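Local coordinates for protein quinoline 2-oxidoreductase large subunit (Pseudomonas putida, PDB 1T3Q) that carries the molybdenum–pterin cytosine dinucleotide site of a molybdenum hydroxylase that oxidises quinoline at carbon 2, at residues S47-F52 with R285-L290; R110-I115 with F700-T705; R490-P493 with V497-T500; A515-D520 with I552-I557. All coordinates share one frame; numbering follows the deposited sequence.

In the fold
The four contacts show how chemistry follows position in a multidomain fold. Contacts 1 and 2 are only partly buried, and they touch each other: both join the hammerhead part of the chain to the cofactor-binding parts, the first by charge and water, the second by a valine set on a loop with one bridging water. Contacts 3 and 4, about 45 and 41 Å from contact 1 between centres, are buried and belong to one layered unit. There, 490-493 with 497-500 combines backbone pairing with a polar network facing the second copy of the protein, whereas 515-520 with 552-557 is purely apolar. Val499 packs on Ala518 and Ile557, joining the two.

Contact 1: residues S47-F52 with R285-L290; sequences SLRSPF and RQENFL
A water-assisted salt bridge between Arg49 and Glu287 joins the end of strand 43-49, in the hammerhead region, to helix 285-291 of the cofactor-binding part of the chain. The strand and helix segments run at 46° to each other with their axes 11.6 Å apart, so long side chains must span the gap. Arg49 does so with CG anti to its carbonyl carbon (chi1 -58°) and the chain stretched from CG to NE, which carries the guanidinium across to the helix. There Arg49 NH2 donates to Glu287 OE1 at 3.0 Å in an almost straight bond. The oxygen lies in the guanidinium plane but is approached from above the carboxylate, the two flat groups standing nearly perpendicular.

Two waters complete the bridge. One accepts from Ser47 N and donates to Glu287 OE1, the latter at 2.8 Å. The other accepts from Arg49 NE at 2.8 Å and gives its hydrogens to Ser47 O and, at 3.2 Å, to Glu287 OE1. Apolar support is slight: Leu290 CD1 comes to 4.2 Å from Arg49 CD, crossing the arginine chain at a slant.

Both charged groups have further partners. Arg49 NH1 donates to Gly113 O, while Glu287 OE2 is held by a salt bridge to Arg124 and by the backbone N of Asp284. With three donors gathered on OE1 and positive charge on either oxygen, the buried Glu287 is likely to stay ionised, and the bonds to NE, NH1 and NH2 should hold the arginine plane against rotation.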
loop_
_atom_site.group_PDB
_atom_site.type_symbol
_atom_site.label_atom_id
_atom_site.label_comp_id
_atom_site.label_asym_id
_atom_site.label_seq_id
_atom_site.Cartn_x
_atom_site.Cartn_y
_atom_site.Cartn_z
ATOM N N SER B 47 -5.353 -5.641 -25.627
ATOM C CA SER B 47 -5.473 -6.927 -26.298
ATOM C C SER B 47 -5.981 -6.881 -27.731
ATOM O O SER B 47 -6.783 -6.020 -28.102
ATOM C CB SER B 47 -6.406 -7.842 -25.493
ATOM O OG SER B 47 -5.932 -8.027 -24.170
ATOM N N LEU B 48 -5.486 -7.811 -28.540
ATOM C CA LEU B 48 -5.944 -7.956 -29.913
ATOM C C LEU B 48 -6.772 -9.232 -29.813
ATOM O O LEU B 48 -6.297 -10.244 -29.288
ATOM C CB LEU B 48 -4.781 -8.171 -30.885
ATOM C CG LEU B 48 -5.226 -8.535 -32.308
ATOM C CD1 LEU B 48 -6.111 -7.427 -32.879
ATOM C CD2 LEU B 48 -4.002 -8.753 -33.196
ATOM N N ARG B 49 -8.003 -9.186 -30.304
ATOM C CA ARG B 49 -8.890 -10.334 -30.222
ATOM C C ARG B 49 -9.257 -10.927 -31.572
ATOM O O ARG B 49 -9.100 -10.290 -32.615
ATOM C CB ARG B 49 -10.161 -9.933 -29.479
ATOM C CG ARG B 49 -9.877 -9.411 -28.087
ATOM C CD ARG B 49 -11.070 -8.715 -27.465
ATOM N NE ARG B 49 -10.695 -8.191 -26.153
ATOM C CZ ARG B 49 -10.721 -8.896 -25.028
ATOM N NH1 ARG B 49 -11.120 -10.162 -25.042
ATOM N NH2 ARG B 49 -10.322 -8.340 -23.892
ATOM N N SER B 50 -9.753 -12.156 -31.527
ATOM C CA SER B 50 -10.171 -12.870 -32.718
ATOM C C SER B 50 -11.426 -12.246 -33.314
ATOM O O SER B 50 -12.378 -11.920 -32.599
ATOM C CB SER B 50 -10.445 -14.340 -32.377
ATOM O OG SER B 50 -11.107 -14.996 -33.443
ATOM N N PRO B 51 -11.431 -12.045 -34.638
ATOM C CA PRO B 51 -12.592 -11.459 -35.311
ATOM C C PRO B 51 -13.473 -12.573 -35.871
ATOM O O PRO B 51 -14.490 -12.318 -36.521
ATOM C CB PRO B 51 -11.949 -10.614 -36.403
ATOM C CG PRO B 51 -10.802 -11.482 -36.821
ATOM C CD PRO B 51 -10.239 -11.997 -35.509
ATOM N N PHE B 52 -13.075 -13.815 -35.604
ATOM C CA PHE B 52 -13.809 -14.982 -36.087
ATOM C C PHE B 52 -14.232 -15.918 -34.966
ATOM O O PHE B 52 -13.524 -16.075 -33.971
ATOM C CB PHE B 52 -12.959 -15.768 -37.093
ATOM C CG PHE B 52 -12.557 -14.971 -38.299
ATOM C CD1 PHE B 52 -11.245 -14.538 -38.457
ATOM C CD2 PHE B 52 -13.497 -14.639 -39.271
ATOM C CE1 PHE B 52 -10.873 -13.781 -39.571
ATOM C CE2 PHE B 52 -13.136 -13.884 -40.387
ATOM C CZ PHE B 52 -11.821 -13.454 -40.538
ATOM N N ARG B 285 -15.795 -1.358 -21.935
ATOM C CA ARG B 285 -17.114 -1.969 -22.025
ATOM C C ARG B 285 -17.262 -3.032 -23.117
ATOM O O ARG B 285 -17.936 -4.039 -22.916
ATOM C CB ARG B 285 -18.181 -0.884 -22.203
ATOM C CG ARG B 285 -19.613 -1.412 -22.204
ATOM C CD ARG B 285 -19.942 -2.206 -20.940
ATOM N NE ARG B 285 -19.694 -1.446 -19.715
ATOM C CZ ARG B 285 -19.865 -1.932 -18.488
ATOM N NH1 ARG B 285 -20.283 -3.184 -18.319
ATOM N NH2 ARG B 285 -19.624 -1.169 -17.428
ATOM N N GLN B 286 -16.634 -2.814 -24.267
ATOM C CA GLN B 286 -16.720 -3.784 -25.355
ATOM C C GLN B 286 -16.064 -5.102 -24.970
ATOM O O GLN B 286 -16.590 -6.173 -25.274
ATOM C CB GLN B 286 -16.072 -3.219 -26.622
ATOM C CG GLN B 286 -16.935 -2.176 -27.304
ATOM C CD GLN B 286 -17.281 -1.027 -26.376
ATOM O OE1 GLN B 286 -16.401 -0.276 -25.965
ATOM N NE2 GLN B 286 -18.563 -0.894 -26.028
ATOM N N GLU B 287 -14.922 -5.024 -24.296
ATOM C CA GLU B 287 -14.220 -6.229 -23.870
ATOM C C GLU B 287 -15.043 -6.989 -22.834
ATOM O O GLU B 287 -14.974 -8.221 -22.759
ATOM C CB GLU B 287 -12.855 -5.869 -23.288
ATOM C CG GLU B 287 -11.967 -5.097 -24.251
ATOM C CD GLU B 287 -10.636 -4.753 -23.639
ATOM O OE1 GLU B 287 -9.647 -5.456 -23.939
ATOM O OE2 GLU B 287 -10.574 -3.785 -22.848
ATOM N N ASN B 288 -15.826 -6.267 -22.031
ATOM C CA ASN B 288 -16.648 -6.947 -21.031
ATOM C C ASN B 288 -17.705 -7.787 -21.744
ATOM O O ASN B 288 -18.037 -8.885 -21.301
ATOM C CB ASN B 288 -17.326 -5.950 -20.092
ATOM C CG ASN B 288 -17.877 -6.617 -18.845
ATOM O OD1 ASN B 288 -17.132 -6.924 -17.900
ATOM N ND2 ASN B 288 -19.174 -6.862 -18.839
ATOM N N PHE B 289 -18.237 -7.279 -22.850
ATOM C CA PHE B 289 -19.226 -8.036 -23.607
ATOM C C PHE B 289 -18.550 -9.154 -24.404
ATOM O O PHE B 289 -19.067 -10.261 -24.489
ATOM C CB PHE B 289 -19.999 -7.129 -24.570
ATOM C CG PHE B 289 -21.082 -6.320 -23.906
ATOM C CD1 PHE B 289 -21.021 -4.932 -23.896
ATOM C CD2 PHE B 289 -22.148 -6.951 -23.272
ATOM C CE1 PHE B 289 -22.009 -4.179 -23.257
ATOM C CE2 PHE B 289 -23.143 -6.210 -22.630
ATOM C CZ PHE B 289 -23.072 -4.821 -22.621
ATOM N N LEU B 290 -17.382 -8.859 -24.963
ATOM C CA LEU B 290 -16.639 -9.824 -25.774
ATOM C C LEU B 290 -15.921 -10.958 -25.055
ATOM O O LEU B 290 -16.044 -12.123 -25.448
ATOM C CB LEU B 290 -15.597 -9.096 -26.628
ATOM C CG LEU B 290 -16.044 -8.357 -27.886
ATOM C CD1 LEU B 290 -14.920 -7.445 -28.361
ATOM C CD2 LEU B 290 -16.427 -9.362 -28.962
HETATM O O HOH W 1 -7.426 -4.073 -24.927
HETATM O O HOH W 2 -9.340 -5.859 -27.051
#

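Contact 2: residues R110-I115 with F700-T705; sequences RFVGEI and FGQLVT. With SO4 (sulfate ion), chain M.
Val112 and Gly701 meet where two irregular loops pass close, the CA atoms of Val112 and Gln702 being 6.2 Å apart. Residues Phe111 to Glu114 form a type II beta turn closed by Glu114 N to Phe111 O at 3.1 Å; Gly113 takes its third position with a phi of 111°, where a beta carbon would collide with the carbonyl O of Val112. At the second position Val112 projects at 700-705. Its CG2, anti to the carbonyl carbon, rests on Gly701 O at 3.2 Å, and a water accepts from Val112 N and donates to that same oxygen.

The turn leads from strand 108-109 into strand 115-121 of the hammerhead region, while 700-705 belongs to the second cofactor-binding region; Leu290 packs against both Val112 and Leu703.

Behind the turn, Arg110 N donates to Glu114 OE2 at 2.7 Å. The Arg110 chain, extended from CG to NE, grips a sulfate, probably from the crystallisation liquor, edge-on: NH1 to O1 and NH2 to O3, each 2.9 Å. NH1 also makes a salt bridge to Asp159, and Tyr326 OH bonds to NH2 and Glu114 OE1. Were a methionine placed at Arg110, Asp159 would probably lose its salt-bridge mate.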
loop_
_atom_site.group_PDB
_atom_site.type_symbol
_atom_site.label_atom_id
_atom_site.label_comp_id
_atom_site.label_asym_id
_atom_site.label_seq_id
_atom_site.Cartn_x
_atom_site.Cartn_y
_atom_site.Cartn_z
ATOM N N ARG B 110 -11.330 -19.927 -30.788
ATOM C CA ARG B 110 -12.608 -20.611 -30.679
ATOM C C ARG B 110 -13.841 -19.760 -30.390
ATOM O O ARG B 110 -14.896 -20.287 -30.055
ATOM C CB ARG B 110 -12.481 -21.734 -29.660
ATOM C CG ARG B 110 -11.317 -22.681 -29.976
ATOM C CD ARG B 110 -11.378 -23.927 -29.122
ATOM N NE ARG B 110 -10.336 -24.895 -29.451
ATOM C CZ ARG B 110 -9.118 -24.910 -28.916
ATOM N NH1 ARG B 110 -8.247 -25.842 -29.282
ATOM N NH2 ARG B 110 -8.771 -24.006 -28.009
ATOM N N PHE B 111 -13.702 -18.447 -30.520
ATOM C CA PHE B 111 -14.831 -17.540 -30.349
ATOM C C PHE B 111 -14.412 -16.102 -30.605
ATOM O O PHE B 111 -13.272 -15.719 -30.345
ATOM C CB PHE B 111 -15.491 -17.709 -28.962
ATOM C CG PHE B 111 -14.694 -17.159 -27.808
ATOM C CD1 PHE B 111 -14.817 -15.819 -27.435
ATOM C CD2 PHE B 111 -13.859 -17.982 -27.065
ATOM C CE1 PHE B 111 -14.122 -15.314 -26.341
ATOM C CE2 PHE B 111 -13.153 -17.484 -25.963
ATOM C CZ PHE B 111 -13.286 -16.149 -25.599
ATOM N N VAL B 112 -15.324 -15.322 -31.173
ATOM C CA VAL B 112 -15.049 -13.924 -31.452
ATOM C C VAL B 112 -14.799 -13.254 -30.115
ATOM O O VAL B 112 -15.638 -13.324 -29.215
ATOM C CB VAL B 112 -16.245 -13.244 -32.144
ATOM C CG1 VAL B 112 -15.980 -11.752 -32.302
ATOM C CG2 VAL B 112 -16.481 -13.883 -33.504
ATOM N N GLY B 113 -13.638 -12.624 -29.984
ATOM C CA GLY B 113 -13.295 -11.955 -28.744
ATOM C C GLY B 113 -12.172 -12.626 -27.978
ATOM O O GLY B 113 -11.623 -12.033 -27.047
ATOM N N GLU B 114 -11.820 -13.859 -28.348
ATOM C CA GLU B 114 -10.738 -14.546 -27.649
ATOM C C GLU B 114 -9.454 -13.770 -27.902
ATOM O O GLU B 114 -9.243 -13.258 -28.994
ATOM C CB GLU B 114 -10.586 -15.986 -28.154
ATOM C CG GLU B 114 -9.652 -16.835 -27.307
ATOM C CD GLU B 114 -9.701 -18.310 -27.680
ATOM O OE1 GLU B 114 -9.424 -19.154 -26.796
ATOM O OE2 GLU B 114 -10.014 -18.625 -28.852
ATOM N N ILE B 115 -8.596 -13.675 -26.895
ATOM C CA ILE B 115 -7.351 -12.935 -27.040
ATOM C C ILE B 115 -6.348 -13.712 -27.893
ATOM O O ILE B 115 -6.146 -14.903 -27.685
ATOM C CB ILE B 115 -6.726 -12.645 -25.662
ATOM C CG1 ILE B 115 -7.772 -12.005 -24.739
ATOM C CG2 ILE B 115 -5.535 -11.716 -25.819
ATOM C CD1 ILE B 115 -7.315 -11.875 -23.297
ATOM N N PHE B 700 -23.343 -16.316 -37.876
ATOM C CA PHE B 700 -21.953 -16.605 -38.211
ATOM C C PHE B 700 -21.045 -16.616 -36.991
ATOM O O PHE B 700 -19.842 -16.855 -37.103
ATOM C CB PHE B 700 -21.438 -15.596 -39.237
ATOM C CG PHE B 700 -22.285 -15.512 -40.469
ATOM C CD1 PHE B 700 -23.402 -14.682 -40.505
ATOM C CD2 PHE B 700 -21.998 -16.301 -41.579
ATOM C CE1 PHE B 700 -24.224 -14.641 -41.627
ATOM C CE2 PHE B 700 -22.814 -16.267 -42.705
ATOM C CZ PHE B 700 -23.930 -15.434 -42.728
ATOM N N GLY B 701 -21.626 -16.360 -35.825
ATOM C CA GLY B 701 -20.839 -16.359 -34.607
ATOM C C GLY B 701 -20.303 -14.993 -34.232
ATOM O O GLY B 701 -19.506 -14.877 -33.305
ATOM N N GLN B 702 -20.715 -13.955 -34.952
ATOM C CA GLN B 702 -20.256 -12.612 -34.625
ATOM C C GLN B 702 -21.087 -12.091 -33.458
ATOM O O GLN B 702 -22.285 -12.365 -33.366
ATOM C CB GLN B 702 -20.407 -11.671 -35.827
ATOM C CG GLN B 702 -19.485 -11.997 -36.992
ATOM C CD GLN B 702 -18.019 -11.825 -36.643
ATOM O OE1 GLN B 702 -17.191 -12.678 -36.962
ATOM N NE2 GLN B 702 -17.690 -10.716 -35.994
ATOM N N LEU B 703 -20.443 -11.361 -32.555
ATOM C CA LEU B 703 -21.134 -10.788 -31.407
ATOM C C LEU B 703 -21.654 -9.434 -31.885
ATOM O O LEU B 703 -20.876 -8.499 -32.084
ATOM C CB LEU B 703 -20.153 -10.588 -30.249
ATOM C CG LEU B 703 -20.655 -10.718 -28.809
ATOM C CD1 LEU B 703 -19.673 -10.000 -27.898
ATOM C CD2 LEU B 703 -22.042 -10.132 -28.651
ATOM N N VAL B 704 -22.964 -9.328 -32.074
ATOM C CA VAL B 704 -23.546 -8.084 -32.561
ATOM C C VAL B 704 -23.882 -7.075 -31.465
ATOM O O VAL B 704 -24.201 -5.924 -31.758
ATOM C CB VAL B 704 -24.812 -8.359 -33.402
ATOM C CG1 VAL B 704 -24.483 -9.349 -34.508
ATOM C CG2 VAL B 704 -25.919 -8.908 -32.531
ATOM N N THR B 705 -23.805 -7.499 -30.210
ATOM C CA THR B 705 -24.091 -6.601 -29.093
ATOM C C THR B 705 -22.830 -6.404 -28.255
ATOM O O THR B 705 -22.462 -7.270 -27.456
ATOM C CB THR B 705 -25.218 -7.164 -28.189
ATOM O OG1 THR B 705 -24.863 -8.478 -27.750
ATOM C CG2 THR B 705 -26.536 -7.234 -28.950
HETATM S S SO4 M . -5.026 -25.264 -27.532
HETATM O O1 SO4 M . -5.500 -26.312 -28.457
HETATM O O2 SO4 M . -4.193 -24.294 -28.269
HETATM O O3 SO4 M . -6.185 -24.570 -26.934
HETATM O O4 SO4 M . -4.217 -25.879 -26.465
HETATM O O HOH W 3 -17.950 -16.157 -31.380
#

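Contact 3: residues R490-P493 with V497-T500; sequences RIDP and VTVT
Arg490 and Thr498 form the tightly knit part of this beta hairpin. They are an antiparallel hydrogen-bonded pair, Arg490 N to Thr498 O and Thr498 N to Arg490 O both 2.9 Å, and their side chains lie alongside each other, pointing the same way. Asp492 crosses Thr498 at about a right angle and takes its hydroxyl, OG1, on the syn lone pair of OD2 at 2.7 Å. Bent at chi3 (69°), Arg490 turns back so that its NE meets Asp492 OD1 at 2.8 Å in a salt bridge, while NH2 reaches Thr498 OG1 only weakly, at 3.4 Å.

The other face is looser. Ile491 and Val497, a non-hydrogen-bonded pair, have CA atoms 4.6 Å apart, yet the isoleucine side chain stays 5.0 Å from 497-500.

Asp492 OD1 also makes a salt bridge to Arg230 of the second copy of this protein; its guanidinium lies close to that of Arg490. An alanine in place of Asp492 would probably leave these like charges without the carboxylate and Thr498 OG1 without its acceptor.

The polar face thus meets the second copy, whereas Ile491 packs on helices 549-576 and 602-611, Val497 on helix 510-522, and strand 529-532 flanks 497-501.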
loop_
_atom_site.group_PDB
_atom_site.type_symbol
_atom_site.label_atom_id
_atom_site.label_comp_id
_atom_site.label_asym_id
_atom_site.label_seq_id
_atom_site.Cartn_x
_atom_site.Cartn_y
_atom_site.Cartn_z
ATOM N N ARG B 490 -9.982 -11.010 16.607
ATOM C CA ARG B 490 -9.057 -10.615 17.650
ATOM C C ARG B 490 -9.736 -9.578 18.514
ATOM O O ARG B 490 -10.373 -8.658 18.005
ATOM C CB ARG B 490 -7.788 -9.981 17.063
ATOM C CG ARG B 490 -6.853 -9.390 18.127
ATOM C CD ARG B 490 -5.617 -8.750 17.493
ATOM N NE ARG B 490 -5.957 -7.534 16.755
ATOM C CZ ARG B 490 -5.196 -6.990 15.810
ATOM N NH1 ARG B 490 -4.041 -7.551 15.474
ATOM N NH2 ARG B 490 -5.597 -5.891 15.190
ATOM N N ILE B 491 -9.614 -9.739 19.821
ATOM C CA ILE B 491 -10.166 -8.755 20.730
ATOM C C ILE B 491 -8.952 -7.908 21.049
ATOM O O ILE B 491 -7.989 -8.393 21.637
ATOM C CB ILE B 491 -10.696 -9.381 22.035
ATOM C CG1 ILE B 491 -11.807 -10.387 21.721
ATOM C CG2 ILE B 491 -11.222 -8.270 22.954
ATOM C CD1 ILE B 491 -12.353 -11.112 22.953
ATOM N N ASP B 492 -8.975 -6.650 20.628
ATOM C CA ASP B 492 -7.853 -5.767 20.890
ATOM C C ASP B 492 -7.800 -5.448 22.391
ATOM O O ASP B 492 -8.827 -5.477 23.072
ATOM C CB ASP B 492 -8.000 -4.510 20.026
ATOM C CG ASP B 492 -8.015 -4.845 18.539
ATOM O OD1 ASP B 492 -6.965 -5.281 18.022
ATOM O OD2 ASP B 492 -9.074 -4.700 17.892
ATOM N N PRO B 493 -6.601 -5.157 22.923
ATOM C CA PRO B 493 -6.382 -4.841 24.339
ATOM C C PRO B 493 -7.370 -3.875 24.991
ATOM O O PRO B 493 -7.777 -4.087 26.131
ATOM C CB PRO B 493 -4.957 -4.301 24.355
ATOM C CG PRO B 493 -4.298 -5.099 23.281
ATOM C CD PRO B 493 -5.334 -5.070 22.173
ATOM N N VAL B 497 -12.766 -4.748 18.695
ATOM C CA VAL B 497 -12.707 -6.021 17.981
ATOM C C VAL B 497 -12.277 -5.895 16.520
ATOM O O VAL B 497 -12.804 -5.066 15.781
ATOM C CB VAL B 497 -14.082 -6.719 18.026
ATOM C CG1 VAL B 497 -14.015 -8.064 17.333
ATOM C CG2 VAL B 497 -14.532 -6.888 19.472
ATOM N N THR B 498 -11.330 -6.740 16.114
ATOM C CA THR B 498 -10.827 -6.753 14.740
ATOM C C THR B 498 -11.168 -8.096 14.101
ATOM O O THR B 498 -10.707 -9.143 14.555
ATOM C CB THR B 498 -9.302 -6.562 14.699
ATOM O OG1 THR B 498 -8.962 -5.310 15.307
ATOM C CG2 THR B 498 -8.798 -6.575 13.252
ATOM N N VAL B 499 -11.989 -8.055 13.057
ATOM C CA VAL B 499 -12.411 -9.256 12.344
ATOM C C VAL B 499 -11.751 -9.304 10.972
ATOM O O VAL B 499 -11.674 -8.288 10.279
ATOM C CB VAL B 499 -13.948 -9.270 12.141
ATOM C CG1 VAL B 499 -14.373 -10.522 11.388
ATOM C CG2 VAL B 499 -14.648 -9.194 13.486
ATOM N N THR B 500 -11.260 -10.477 10.590
ATOM C CA THR B 500 -10.646 -10.641 9.282
ATOM C C THR B 500 -11.439 -11.715 8.555
ATOM O O THR B 500 -11.662 -12.811 9.078
ATOM C CB THR B 500 -9.166 -11.065 9.375
ATOM O OG1 THR B 500 -8.445 -10.116 10.171
ATOM C CG2 THR B 500 -8.537 -11.106 7.979
#

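Contact 4: residues A515-D520 with I552-I557; sequences AQIAAD and IGAGSI
Ile517 and Ala554 make the closest approach between 515-520 and 552-557, joined by a second pair, Ala518 with Ile557, one residue on in 515-520 and about a turn on in 552-557. The Ile517 methyl CD1 sits on Ala554, 3.8 Å from its CB and equally near its CA, while CG2 comes to 3.9 Å from that CA. In return, Ile557 sends its CG2 branch to Ala518 CB at 3.9 Å; with this methyl anti to the backbone N (CG1 taking chi1 -69°), it also lies near Ala518 CA. Each helix thus offers one isoleucine and one alanine, large against small, and no hydrogen bond joins the two segments.

The small Ala554 and Ala518 let the backbones come near: the CA atoms of Ile517 and Ala554 are 6.3 Å apart. Within helix 549-576, Ser556 folds its hydroxyl back to Ile552 O at 2.8 Å, so that this carbonyl is met by Ser556 N and OG from opposite faces of its plane.

Further out, Gln516 and Asp520 grip backbone atoms of residues 12-16, holding the N-terminal arm on helix 510-522. Val499 packs on both Ala518 and Ile557, and the Ile517 side chain is about 7 Å from the bound pterin cytosine dinucleotide. Helix 510-522 links the adjacent parallel strands 497-501 and 529-532, a beta-alpha-beta crossover whose helix lies with 549-576 as a layer on the sheet of the cofactor-binding domain.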
loop_
_atom_site.group_PDB
_atom_site.type_symbol
_atom_site.label_atom_id
_atom_site.label_comp_id
_atom_site.label_asym_id
_atom_site.label_seq_id
_atom_site.Cartn_x
_atom_site.Cartn_y
_atom_site.Cartn_z
ATOM N N ALA B 515 -19.969 -6.787 10.754
ATOM C CA ALA B 515 -19.629 -6.137 12.012
ATOM C C ALA B 515 -20.786 -6.327 12.987
ATOM O O ALA B 515 -20.570 -6.514 14.183
ATOM C CB ALA B 515 -19.369 -4.641 11.793
ATOM N N GLN B 516 -22.008 -6.255 12.464
ATOM C CA GLN B 516 -23.209 -6.430 13.274
ATOM C C GLN B 516 -23.220 -7.824 13.892
ATOM O O GLN B 516 -23.607 -8.002 15.048
ATOM C CB GLN B 516 -24.461 -6.230 12.413
ATOM C CG GLN B 516 -24.693 -4.782 11.991
ATOM C CD GLN B 516 -25.941 -4.617 11.146
ATOM O OE1 GLN B 516 -25.868 -4.538 9.923
ATOM N NE2 GLN B 516 -27.101 -4.577 11.800
ATOM N N ILE B 517 -22.789 -8.813 13.117
ATOM C CA ILE B 517 -22.738 -10.192 13.592
ATOM C C ILE B 517 -21.690 -10.345 14.693
ATOM O O ILE B 517 -21.970 -10.904 15.754
ATOM C CB ILE B 517 -22.382 -11.174 12.440
ATOM C CG1 ILE B 517 -23.515 -11.207 11.410
ATOM C CG2 ILE B 517 -22.123 -12.574 13.007
ATOM C CD1 ILE B 517 -23.184 -11.996 10.155
ATOM N N ALA B 518 -20.484 -9.841 14.442
ATOM C CA ALA B 518 -19.405 -9.951 15.414
ATOM C C ALA B 518 -19.737 -9.234 16.718
ATOM O O ALA B 518 -19.417 -9.719 17.806
ATOM C CB ALA B 518 -18.110 -9.393 14.824
ATOM N N ALA B 519 -20.371 -8.074 16.600
ATOM C CA ALA B 519 -20.752 -7.279 17.760
ATOM C C ALA B 519 -21.677 -8.083 18.673
ATOM O O ALA B 519 -21.486 -8.123 19.893
ATOM C CB ALA B 519 -21.450 -6.010 17.305
ATOM N N ASP B 520 -22.674 -8.725 18.080
ATOM C CA ASP B 520 -23.627 -9.518 18.853
ATOM C C ASP B 520 -23.016 -10.745 19.509
ATOM O O ASP B 520 -23.372 -11.083 20.640
ATOM C CB ASP B 520 -24.817 -9.915 17.974
ATOM C CG ASP B 520 -25.798 -8.769 17.786
ATOM O OD1 ASP B 520 -26.843 -8.957 17.132
ATOM O OD2 ASP B 520 -25.515 -7.670 18.311
ATOM N N ILE B 552 -22.136 -17.898 5.673
ATOM C CA ILE B 552 -20.751 -18.288 5.884
ATOM C C ILE B 552 -20.053 -17.314 6.822
ATOM O O ILE B 552 -19.257 -17.718 7.673
ATOM C CB ILE B 552 -19.984 -18.344 4.544
ATOM C CG1 ILE B 552 -20.598 -19.420 3.642
ATOM C CG2 ILE B 552 -18.518 -18.632 4.793
ATOM C CD1 ILE B 552 -20.506 -20.832 4.220
ATOM N N GLY B 553 -20.352 -16.029 6.662
ATOM C CA GLY B 553 -19.758 -15.025 7.522
ATOM C C GLY B 553 -20.228 -15.227 8.950
ATOM O O GLY B 553 -19.419 -15.248 9.877
ATOM N N ALA B 554 -21.537 -15.381 9.131
ATOM C CA ALA B 554 -22.090 -15.586 10.467
ATOM C C ALA B 554 -21.443 -16.809 11.107
ATOM O O ALA B 554 -20.974 -16.755 12.247
ATOM C CB ALA B 554 -23.609 -15.770 10.395
ATOM N N GLY B 555 -21.405 -17.908 10.362
ATOM C CA GLY B 555 -20.823 -19.134 10.881
ATOM C C GLY B 555 -19.343 -19.073 11.219
ATOM O O GLY B 555 -18.949 -19.483 12.314
ATOM N N SER B 556 -18.518 -18.568 10.297
ATOM C CA SER B 556 -17.077 -18.489 10.536
ATOM C C SER B 556 -16.722 -17.449 11.591
ATOM O O SER B 556 -15.940 -17.718 12.500
ATOM C CB SER B 556 -16.316 -18.183 9.234
ATOM O OG SER B 556 -16.706 -16.948 8.661
ATOM N N ILE B 557 -17.277 -16.252 11.464
ATOM C CA ILE B 557 -16.992 -15.227 12.455
ATOM C C ILE B 557 -17.533 -15.727 13.794
ATOM O O ILE B 557 -16.923 -15.518 14.839
ATOM C CB ILE B 557 -17.644 -13.885 12.060
ATOM C CG1 ILE B 557 -16.932 -13.322 10.823
ATOM C CG2 ILE B 557 -17.561 -12.893 13.220
ATOM C CD1 ILE B 557 -17.599 -12.097 10.233
#